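Local coordinates for exported protein (Bacteroides fragilis, PDB 4JX0), which is of unknown function but binds magnesium and joins a BT_3987-like N-terminal domain to a C-terminal domain of the F5/F8 type C (discoidin-like) family, at residues Q236-N246 and D312-R320; Y253-M261 and N271-D281. All coordinates share one frame; numbering follows the deposited sequence.

Contact 1 (Q236-N246 and D312-R320); sequences QSLKGFRLDTN and DVNEVTAFR. With MG (magnesium ion), chain D.
Arg242 and Thr317 form a hydrogen-bonded pair, Arg242 N to Thr317 O at 2.8 Å, where strands 236-244 and 315-319 run antiparallel with axes 4.6 Å apart at 165°. Phe241 and Leu243 share the apolar face with Ala318 and Val316. Ala318, a small residue, lets the Phe241 ring lie beside it, CE2 being 3.6 Å from Ala318 CB, while Leu243 CG meets Val313 CG1 at 4.1 Å; Ile230 covers Phe241 and Val316. On the other face the edge of the Phe319 ring faces Arg242, with CE1 3.7 Å from Arg242 CB. The arginine bends twice, and NH1 forms a salt bridge with Asp244, meeting the syn lone pair of OD1 at 3.0 Å, with that oxygen in the guanidinium plane. Beyond the regular pairing, where Asn314 N still bonds Asp244 O, Thr245 OG1 donates to Asp312 O (2.7 Å) and Asn246 ND2 reaches Asp312 OD2 from above the carboxylate plane. Glu315 turns at chi2 (79°) to bind magnesium through OE1 at 2.4 Å, its OE2 being held by Asn192; Asn314 O, a water, Ser208, Asp211 and Asn213 complete the site. Asp244 and Glu315 are thus each matched by a cation, arginine or metal, which probably offsets their mutual repulsion.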
loop_
_atom_site.group_PDB
_atom_site.type_symbol
_atom_site.label_atom_id
_atom_site.label_comp_id
_atom_site.label_asym_id
_atom_site.label_seq_id
_atom_site.Cartn_x
_atom_site.Cartn_y
_atom_site.Cartn_z
ATOM N N GLN A 236 -0.452 29.254 9.738
ATOM C CA GLN A 236 -0.042 30.065 8.590
ATOM C C GLN A 236 -0.018 29.238 7.314
ATOM O O GLN A 236 0.255 28.043 7.348
ATOM C CB GLN A 236 1.315 30.756 8.815
ATOM C CG GLN A 236 2.453 29.839 9.220
ATOM C CD GLN A 236 3.591 30.640 9.798
ATOM O OE1 GLN A 236 4.567 30.956 9.117
ATOM N NE2 GLN A 236 3.474 31.019 11.059
ATOM N N SER A 237 -0.327 29.892 6.189
ATOM C CA SER A 237 -0.406 29.265 4.873
ATOM C C SER A 237 0.991 29.036 4.286
ATOM O O SER A 237 1.675 30.006 3.959
ATOM C CB SER A 237 -1.242 30.132 3.937
ATOM O OG SER A 237 -1.381 29.528 2.663
ATOM N N LEU A 238 1.403 27.754 4.140
ATOM C CA LEU A 238 2.715 27.382 3.600
ATOM C C LEU A 238 2.648 26.890 2.158
ATOM O O LEU A 238 1.751 26.129 1.799
ATOM C CB LEU A 238 3.360 26.280 4.448
ATOM C CG LEU A 238 3.688 26.607 5.896
ATOM C CD1 LEU A 238 4.412 25.465 6.523
ATOM C CD2 LEU A 238 4.542 27.860 6.013
ATOM N N LYS A 239 3.659 27.287 1.365
ATOM C CA LYS A 239 3.812 26.924 -0.036
ATOM C C LYS A 239 4.593 25.611 -0.194
ATOM O O LYS A 239 4.372 24.895 -1.174
ATOM C CB LYS A 239 4.525 28.053 -0.799
ATOM C CG LYS A 239 3.710 29.348 -0.885
ATOM C CD LYS A 239 4.391 30.388 -1.765
ATOM C CE LYS A 239 3.479 31.536 -2.121
ATOM N NZ LYS A 239 4.238 32.765 -2.492
ATOM N N GLY A 240 5.509 25.328 0.738
ATOM C CA GLY A 240 6.331 24.122 0.723
ATOM C C GLY A 240 7.568 24.207 1.597
ATOM O O GLY A 240 7.651 25.069 2.474
ATOM N N PHE A 241 8.551 23.305 1.357
ATOM C CA PHE A 241 9.803 23.245 2.118
ATOM C C PHE A 241 11.012 22.942 1.264
ATOM O O PHE A 241 10.886 22.317 0.218
ATOM C CB PHE A 241 9.721 22.146 3.189
ATOM C CG PHE A 241 8.616 22.335 4.196
ATOM C CD1 PHE A 241 7.339 21.851 3.950
ATOM C CD2 PHE A 241 8.836 23.046 5.363
ATOM C CE1 PHE A 241 6.313 22.053 4.866
ATOM C CE2 PHE A 241 7.800 23.262 6.268
ATOM C CZ PHE A 241 6.550 22.756 6.020
ATOM N N ARG A 242 12.199 23.336 1.756
ATOM C CA ARG A 242 13.514 23.039 1.182
ATOM C C ARG A 242 14.233 22.216 2.227
ATOM O O ARG A 242 14.558 22.742 3.294
ATOM C CB ARG A 242 14.286 24.325 0.832
ATOM C CG ARG A 242 15.773 24.176 0.419
ATOM C CD ARG A 242 16.611 25.384 0.841
ATOM N NE ARG A 242 17.429 25.957 -0.245
ATOM C CZ ARG A 242 18.721 25.708 -0.482
ATOM N NH1 ARG A 242 19.395 24.849 0.276
ATOM N NH2 ARG A 242 19.345 26.313 -1.486
ATOM N N LEU A 243 14.425 20.923 1.957
ATOM C CA LEU A 243 15.117 20.004 2.857
ATOM C C LEU A 243 16.501 19.703 2.285
ATOM O O LEU A 243 16.595 19.024 1.262
ATOM C CB LEU A 243 14.318 18.693 3.041
ATOM C CG LEU A 243 13.277 18.681 4.148
ATOM C CD1 LEU A 243 12.189 19.685 3.887
ATOM C CD2 LEU A 243 12.685 17.292 4.309
ATOM N N ASP A 244 17.565 20.217 2.912
ATOM C CA ASP A 244 18.920 19.920 2.456
ATOM C C ASP A 244 19.258 18.522 2.875
ATOM O O ASP A 244 19.104 18.188 4.043
ATOM C CB ASP A 244 19.947 20.910 3.001
ATOM C CG ASP A 244 19.853 22.221 2.284
ATOM O OD1 ASP A 244 18.852 22.943 2.505
ATOM O OD2 ASP A 244 20.702 22.472 1.392
ATOM N N THR A 245 19.696 17.703 1.935
ATOM C CA THR A 245 19.971 16.302 2.181
ATOM C C THR A 245 21.354 15.955 1.634
ATOM O O THR A 245 22.085 16.835 1.177
ATOM C CB THR A 245 18.815 15.477 1.584
ATOM O OG1 THR A 245 18.891 14.130 2.042
ATOM C CG2 THR A 245 18.765 15.518 0.061
ATOM N N ASN A 246 21.721 14.680 1.719
ATOM C CA ASN A 246 23.031 14.208 1.286
ATOM C C ASN A 246 23.212 14.366 -0.224
ATOM O O ASN A 246 22.238 14.270 -0.964
ATOM C CB ASN A 246 23.209 12.742 1.674
ATOM C CG ASN A 246 24.645 12.330 1.766
ATOM O OD1 ASN A 246 25.326 12.175 0.757
ATOM N ND2 ASN A 246 25.155 12.179 2.977
ATOM N N ASP A 312 19.446 11.936 5.327
ATOM C CA ASP A 312 20.039 13.083 6.003
ATOM C C ASP A 312 19.159 14.285 5.804
ATOM O O ASP A 312 18.672 14.481 4.700
ATOM C CB ASP A 312 21.426 13.428 5.412
ATOM C CG ASP A 312 22.593 12.569 5.820
ATOM O OD1 ASP A 312 22.389 11.624 6.602
ATOM O OD2 ASP A 312 23.719 12.829 5.333
ATOM N N VAL A 313 18.976 15.108 6.836
ATOM C CA VAL A 313 18.302 16.397 6.707
ATOM C C VAL A 313 19.255 17.353 7.411
ATOM O O VAL A 313 19.457 17.248 8.615
ATOM C CB VAL A 313 16.833 16.449 7.183
ATOM C CG1 VAL A 313 16.223 17.813 6.889
ATOM C CG2 VAL A 313 16.007 15.371 6.482
ATOM N N ASN A 314 19.968 18.156 6.616
ATOM C CA ASN A 314 21.015 19.075 7.061
ATOM C C ASN A 314 20.477 20.456 7.423
ATOM O O ASN A 314 21.118 21.174 8.194
ATOM C CB ASN A 314 22.054 19.222 5.946
ATOM C CG ASN A 314 22.657 17.914 5.501
ATOM O OD1 ASN A 314 22.544 16.895 6.179
ATOM N ND2 ASN A 314 23.283 17.905 4.332
ATOM N N GLU A 315 19.335 20.848 6.829
ATOM C CA GLU A 315 18.702 22.148 7.050
ATOM C C GLU A 315 17.264 22.089 6.536
ATOM O O GLU A 315 17.025 21.454 5.515
ATOM C CB GLU A 315 19.509 23.238 6.316
ATOM C CG GLU A 315 19.054 24.663 6.551
ATOM C CD GLU A 315 19.474 25.327 7.845
ATOM O OE1 GLU A 315 20.127 24.672 8.691
ATOM O OE2 GLU A 315 19.139 26.523 8.007
ATOM N N VAL A 316 16.310 22.724 7.242
ATOM C CA VAL A 316 14.891 22.771 6.852
ATOM C C VAL A 316 14.501 24.233 6.702
ATOM O O VAL A 316 14.753 25.020 7.618
ATOM C CB VAL A 316 13.972 22.042 7.870
ATOM C CG1 VAL A 316 12.509 22.142 7.457
ATOM C CG2 VAL A 316 14.378 20.583 8.034
ATOM N N THR A 317 13.898 24.594 5.553
ATOM C CA THR A 317 13.441 25.959 5.263
ATOM C C THR A 317 12.007 25.892 4.779
ATOM O O THR A 317 11.740 25.152 3.844
ATOM C CB THR A 317 14.352 26.621 4.209
ATOM O OG1 THR A 317 15.727 26.366 4.524
ATOM C CG2 THR A 317 14.107 28.107 4.071
ATOM N N ALA A 318 11.085 26.640 5.411
ATOM C CA ALA A 318 9.674 26.693 5.014
ATOM C C ALA A 318 9.435 27.949 4.175
ATOM O O ALA A 318 10.202 28.897 4.300
ATOM C CB ALA A 318 8.795 26.703 6.248
ATOM N N PHE A 319 8.388 27.965 3.320
ATOM C CA PHE A 319 8.083 29.103 2.443
ATOM C C PHE A 319 6.633 29.575 2.578
ATOM O O PHE A 319 5.735 28.745 2.450
ATOM C CB PHE A 319 8.350 28.722 0.981
ATOM C CG PHE A 319 9.804 28.444 0.698
ATOM C CD1 PHE A 319 10.355 27.207 0.977
ATOM C CD2 PHE A 319 10.626 29.428 0.173
ATOM C CE1 PHE A 319 11.706 26.961 0.756
ATOM C CE2 PHE A 319 11.973 29.172 -0.074
ATOM C CZ PHE A 319 12.506 27.939 0.224
ATOM N N ARG A 320 6.404 30.918 2.712
ATOM C CA ARG A 320 5.058 31.525 2.788
ATOM C C ARG A 320 4.683 32.272 1.503
ATOM O O ARG A 320 5.581 32.823 0.835
ATOM C CB ARG A 320 4.937 32.526 3.948
ATOM C CG ARG A 320 5.552 32.086 5.239
ATOM C CD ARG A 320 5.195 33.012 6.384
ATOM N NE ARG A 320 6.355 33.282 7.237
ATOM C CZ ARG A 320 6.317 33.652 8.517
ATOM N NH1 ARG A 320 5.152 33.802 9.144
ATOM N NH2 ARG A 320 7.443 33.873 9.181
ATOM O OXT ARG A 320 3.469 32.426 1.247
HETATM MG MG MG D . 21.802 23.030 9.106
HETATM O O HOH W 1 23.294 21.534 9.616
#

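Contact 2 (Y253-M261 and N271-D281); sequences YMLKSCRVM and NHGVFDRKSMD
Leu255 O is gripped by two nitrogens of Arg277, NE at 2.9 Å and NH2 also at 2.9 Å from that oxygen, which lies in the guanidinium plane. Arg277 starts with CG wedged between its backbone N and carbonyl carbon (chi1 58°) and then runs straight out, long enough to reach the carbonyl of Leu255, one residue before the Lys256 O that its own backbone N bonds. The end of the same guanidinium holds Asp281: NH1 forms a salt bridge to Asp281 OD1 at 2.8 Å, and NH2 bonds Asp281 O. These bonds should fix the rotation of the group and tie the turn after strand 271-276 to its partner. Alongside, Lys256 bends so that NZ forms a salt bridge with Asp276 OD1 at 2.7 Å, on the syn side but tilted out of the carboxylate plane, and also donates to Arg277 O. Met254 and Met280, both selenomethionine, cross at about a right angle, Met254 CE lying 3.5 Å from Met280 CB.

Cys258 and Phe275 pair on the inner face, SG to CB 4.1 Å, and the phenyl ring turns one face to Arg277 N; Ile179 and Ile286 pack on Phe275. At the far end Asn271 OD1 accepts from Gly273 N at 3.1 Å, an Asx turn, and glycine suits its positive phi of 133°. The Asn271 amide lies beside the aliphatic CG of Arg259, whose NH1 pairs with Glu300. The register shifts by one between Arg259 and Met261, a beta bulge. The whole is a bulged antiparallel beta hairpin at the edge of one sheet of the beta-sandwich, as in discoidin-like domains.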
loop_
_atom_site.group_PDB
_atom_site.type_symbol
_atom_site.label_atom_id
_atom_site.label_comp_id
_atom_site.label_asym_id
_atom_site.label_seq_id
_atom_site.Cartn_x
_atom_site.Cartn_y
_atom_site.Cartn_z
ATOM N N TYR A 253 21.726 8.201 1.874
ATOM C CA TYR A 253 21.252 9.257 2.759
ATOM C C TYR A 253 20.661 10.474 2.012
ATOM O O TYR A 253 20.313 11.457 2.664
ATOM C CB TYR A 253 22.352 9.706 3.722
ATOM C CG TYR A 253 23.028 8.553 4.429
ATOM C CD1 TYR A 253 22.294 7.649 5.185
ATOM C CD2 TYR A 253 24.399 8.355 4.328
ATOM C CE1 TYR A 253 22.907 6.582 5.834
ATOM C CE2 TYR A 253 25.026 7.290 4.972
ATOM C CZ TYR A 253 24.276 6.404 5.727
ATOM O OH TYR A 253 24.868 5.351 6.385
HETATM N N MSE A 254 20.460 10.384 0.681
HETATM C CA MSE A 254 19.882 11.460 -0.127
HETATM C C MSE A 254 18.384 11.234 -0.192
HETATM O O MSE A 254 17.966 10.247 -0.787
HETATM C CB MSE A 254 20.504 11.451 -1.542
HETATM C CG MSE A 254 19.823 12.399 -2.534
HETATM SE SE MSE A 254 20.720 12.511 -4.241
HETATM C CE MSE A 254 20.469 10.892 -4.872
ATOM N N LEU A 255 17.581 12.120 0.396
ATOM C CA LEU A 255 16.119 11.992 0.393
ATOM C C LEU A 255 15.546 11.867 -1.020
ATOM O O LEU A 255 15.777 12.744 -1.853
ATOM C CB LEU A 255 15.480 13.216 1.091
ATOM C CG LEU A 255 13.955 13.343 1.062
ATOM C CD1 LEU A 255 13.289 12.127 1.685
ATOM C CD2 LEU A 255 13.516 14.593 1.786
ATOM N N LYS A 256 14.797 10.776 -1.273
ATOM C CA LYS A 256 14.090 10.538 -2.531
ATOM C C LYS A 256 12.618 10.753 -2.339
ATOM O O LYS A 256 12.014 11.543 -3.070
ATOM C CB LYS A 256 14.313 9.112 -3.044
ATOM C CG LYS A 256 13.852 8.933 -4.500
ATOM C CD LYS A 256 13.150 7.626 -4.754
ATOM C CE LYS A 256 13.011 7.334 -6.227
ATOM N NZ LYS A 256 12.266 8.390 -6.963
ATOM N N SER A 257 12.023 10.013 -1.379
ATOM C CA SER A 257 10.589 10.062 -1.125
ATOM C C SER A 257 10.234 10.082 0.344
ATOM O O SER A 257 11.010 9.622 1.172
ATOM C CB SER A 257 9.914 8.848 -1.757
ATOM O OG SER A 257 10.373 7.640 -1.177
ATOM N N CYS A 258 9.028 10.586 0.648
ATOM C CA CYS A 258 8.450 10.602 1.995
ATOM C C CYS A 258 6.961 10.977 1.937
ATOM O O CYS A 258 6.489 11.557 0.957
ATOM C CB CYS A 258 9.214 11.543 2.918
ATOM S SG CYS A 258 9.076 13.288 2.480
ATOM N N ARG A 259 6.242 10.649 3.007
ATOM C CA ARG A 259 4.818 10.929 3.200
ATOM C C ARG A 259 4.698 12.242 3.959
ATOM O O ARG A 259 5.326 12.369 5.010
ATOM C CB ARG A 259 4.219 9.779 3.998
ATOM C CG ARG A 259 2.701 9.764 4.143
ATOM C CD ARG A 259 2.313 8.843 5.283
ATOM N NE ARG A 259 2.949 7.527 5.127
ATOM C CZ ARG A 259 3.430 6.760 6.109
ATOM N NH1 ARG A 259 3.341 7.148 7.377
ATOM N NH2 ARG A 259 3.988 5.588 5.832
ATOM N N VAL A 260 3.933 13.224 3.439
ATOM C CA VAL A 260 3.805 14.535 4.079
ATOM C C VAL A 260 2.461 14.637 4.832
ATOM O O VAL A 260 1.413 14.840 4.205
ATOM C CB VAL A 260 3.961 15.682 3.038
ATOM C CG1 VAL A 260 3.973 17.047 3.725
ATOM C CG2 VAL A 260 5.221 15.496 2.206
HETATM N N MSE A 261 2.510 14.540 6.184
HETATM C CA MSE A 261 1.334 14.695 7.061
HETATM C C MSE A 261 1.213 16.149 7.460
HETATM O O MSE A 261 2.233 16.774 7.740
HETATM C CB MSE A 261 1.469 13.855 8.338
HETATM C CG MSE A 261 1.802 12.395 8.116
HETATM SE SE MSE A 261 0.485 11.459 7.055
HETATM C CE MSE A 261 -1.033 11.591 8.237
ATOM N N ASN A 271 -2.975 13.291 5.424
ATOM C CA ASN A 271 -1.899 12.925 4.498
ATOM C C ASN A 271 -2.106 13.716 3.202
ATOM O O ASN A 271 -3.066 13.453 2.469
ATOM C CB ASN A 271 -1.939 11.415 4.250
ATOM C CG ASN A 271 -0.801 10.864 3.431
ATOM O OD1 ASN A 271 -0.056 11.587 2.760
ATOM N ND2 ASN A 271 -0.687 9.549 3.417
ATOM N N HIS A 272 -1.220 14.704 2.933
ATOM C CA HIS A 272 -1.347 15.564 1.748
ATOM C C HIS A 272 -0.739 14.949 0.475
ATOM O O HIS A 272 -0.852 15.552 -0.592
ATOM C CB HIS A 272 -0.743 16.947 2.012
ATOM C CG HIS A 272 -1.739 17.864 2.624
ATOM N ND1 HIS A 272 -2.234 18.949 1.931
ATOM C CD2 HIS A 272 -2.400 17.753 3.797
ATOM C CE1 HIS A 272 -3.135 19.502 2.730
ATOM N NE2 HIS A 272 -3.271 18.809 3.862
ATOM N N GLY A 273 -0.141 13.767 0.581
ATOM C CA GLY A 273 0.444 13.077 -0.555
ATOM C C GLY A 273 1.834 12.554 -0.278
ATOM O O GLY A 273 2.376 12.711 0.820
ATOM N N VAL A 274 2.418 11.922 -1.290
ATOM C CA VAL A 274 3.750 11.365 -1.208
ATOM C C VAL A 274 4.692 12.197 -2.067
ATOM O O VAL A 274 4.440 12.396 -3.264
ATOM C CB VAL A 274 3.768 9.877 -1.642
ATOM C CG1 VAL A 274 5.191 9.312 -1.626
ATOM C CG2 VAL A 274 2.843 9.041 -0.758
ATOM N N PHE A 275 5.790 12.664 -1.458
ATOM C CA PHE A 275 6.859 13.320 -2.192
ATOM C C PHE A 275 7.697 12.187 -2.735
ATOM O O PHE A 275 7.919 11.232 -2.003
ATOM C CB PHE A 275 7.670 14.245 -1.285
ATOM C CG PHE A 275 8.876 14.846 -1.972
ATOM C CD1 PHE A 275 8.728 15.842 -2.925
ATOM C CD2 PHE A 275 10.161 14.446 -1.635
ATOM C CE1 PHE A 275 9.840 16.427 -3.521
ATOM C CE2 PHE A 275 11.268 15.029 -2.242
ATOM C CZ PHE A 275 11.098 16.016 -3.178
ATOM N N ASP A 276 8.061 12.219 -4.016
ATOM C CA ASP A 276 8.873 11.166 -4.639
ATOM C C ASP A 276 9.572 11.770 -5.849
ATOM O O ASP A 276 9.045 11.708 -6.965
ATOM C CB ASP A 276 8.001 9.948 -5.015
ATOM C CG ASP A 276 8.730 8.779 -5.667
ATOM O OD1 ASP A 276 9.970 8.697 -5.531
ATOM O OD2 ASP A 276 8.053 7.924 -6.286
ATOM N N ARG A 277 10.726 12.424 -5.612
ATOM C CA ARG A 277 11.437 13.122 -6.681
ATOM C C ARG A 277 12.263 12.173 -7.535
ATOM O O ARG A 277 12.567 11.047 -7.135
ATOM C CB ARG A 277 12.317 14.266 -6.161
ATOM C CG ARG A 277 13.387 13.884 -5.151
ATOM C CD ARG A 277 14.409 14.988 -4.991
ATOM N NE ARG A 277 15.417 14.632 -3.994
ATOM C CZ ARG A 277 16.576 15.254 -3.813
ATOM N NH1 ARG A 277 16.916 16.285 -4.580
ATOM N NH2 ARG A 277 17.411 14.849 -2.869
ATOM N N LYS A 278 12.583 12.647 -8.744
ATOM C CA LYS A 278 13.364 11.935 -9.744
ATOM C C LYS A 278 14.709 12.641 -10.014
ATOM O O LYS A 278 15.516 12.109 -10.754
ATOM C CB LYS A 278 12.532 11.838 -11.040
ATOM C CG LYS A 278 11.449 10.746 -10.999
ATOM C CD LYS A 278 10.072 11.245 -11.447
ATOM C CE LYS A 278 9.356 12.047 -10.375
ATOM N NZ LYS A 278 8.259 12.887 -10.937
ATOM N N SER A 279 14.966 13.818 -9.415
ATOM C CA SER A 279 16.213 14.562 -9.598
ATOM C C SER A 279 17.157 14.309 -8.412
ATOM O O SER A 279 16.760 14.521 -7.269
ATOM C CB SER A 279 15.903 16.050 -9.728
ATOM O OG SER A 279 17.087 16.826 -9.789
HETATM N N MSE A 280 18.401 13.868 -8.671
HETATM C CA MSE A 280 19.386 13.602 -7.617
HETATM C C MSE A 280 20.258 14.818 -7.333
HETATM O O MSE A 280 21.002 15.246 -8.209
HETATM C CB MSE A 280 20.304 12.452 -8.024
HETATM C CG MSE A 280 19.577 11.181 -8.365
HETATM SE SE MSE A 280 20.714 9.610 -8.310
HETATM C CE MSE A 280 22.494 10.397 -8.647
ATOM N N ASP A 281 20.177 15.371 -6.116
ATOM C CA ASP A 281 21.033 16.483 -5.670
ATOM C C ASP A 281 20.824 16.684 -4.163
ATOM O O ASP A 281 19.990 15.996 -3.568
ATOM C CB ASP A 281 20.809 17.797 -6.476
ATOM C CG ASP A 281 19.413 18.383 -6.458
ATOM O OD1 ASP A 281 18.733 18.269 -5.414
ATOM O OD2 ASP A 281 19.028 19.026 -7.462
#

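In the fold
Both contacts are antiparallel strand pairs of the C-terminal domain, but they lie in different sheets: 236-246 with 312-320 in one, the hairpin 253-261 with 271-281 in the other, nested within the loop that contact 1 closes. Contact 1 joins strands distant in sequence, is largely buried and brings residues to a magnesium site. Contact 2 joins strands close in sequence, is only partly buried, and leans on arginine and lysine bonds instead of a metal. Strand 283-294 serves both, bonding to strand 235-244 and touching Val260 and Phe275. The contacts meet directly at Thr245, whose OG1 lies 2.9 Å from Leu255 N, and at Asp312, whose N probably bonds Tyr253 O.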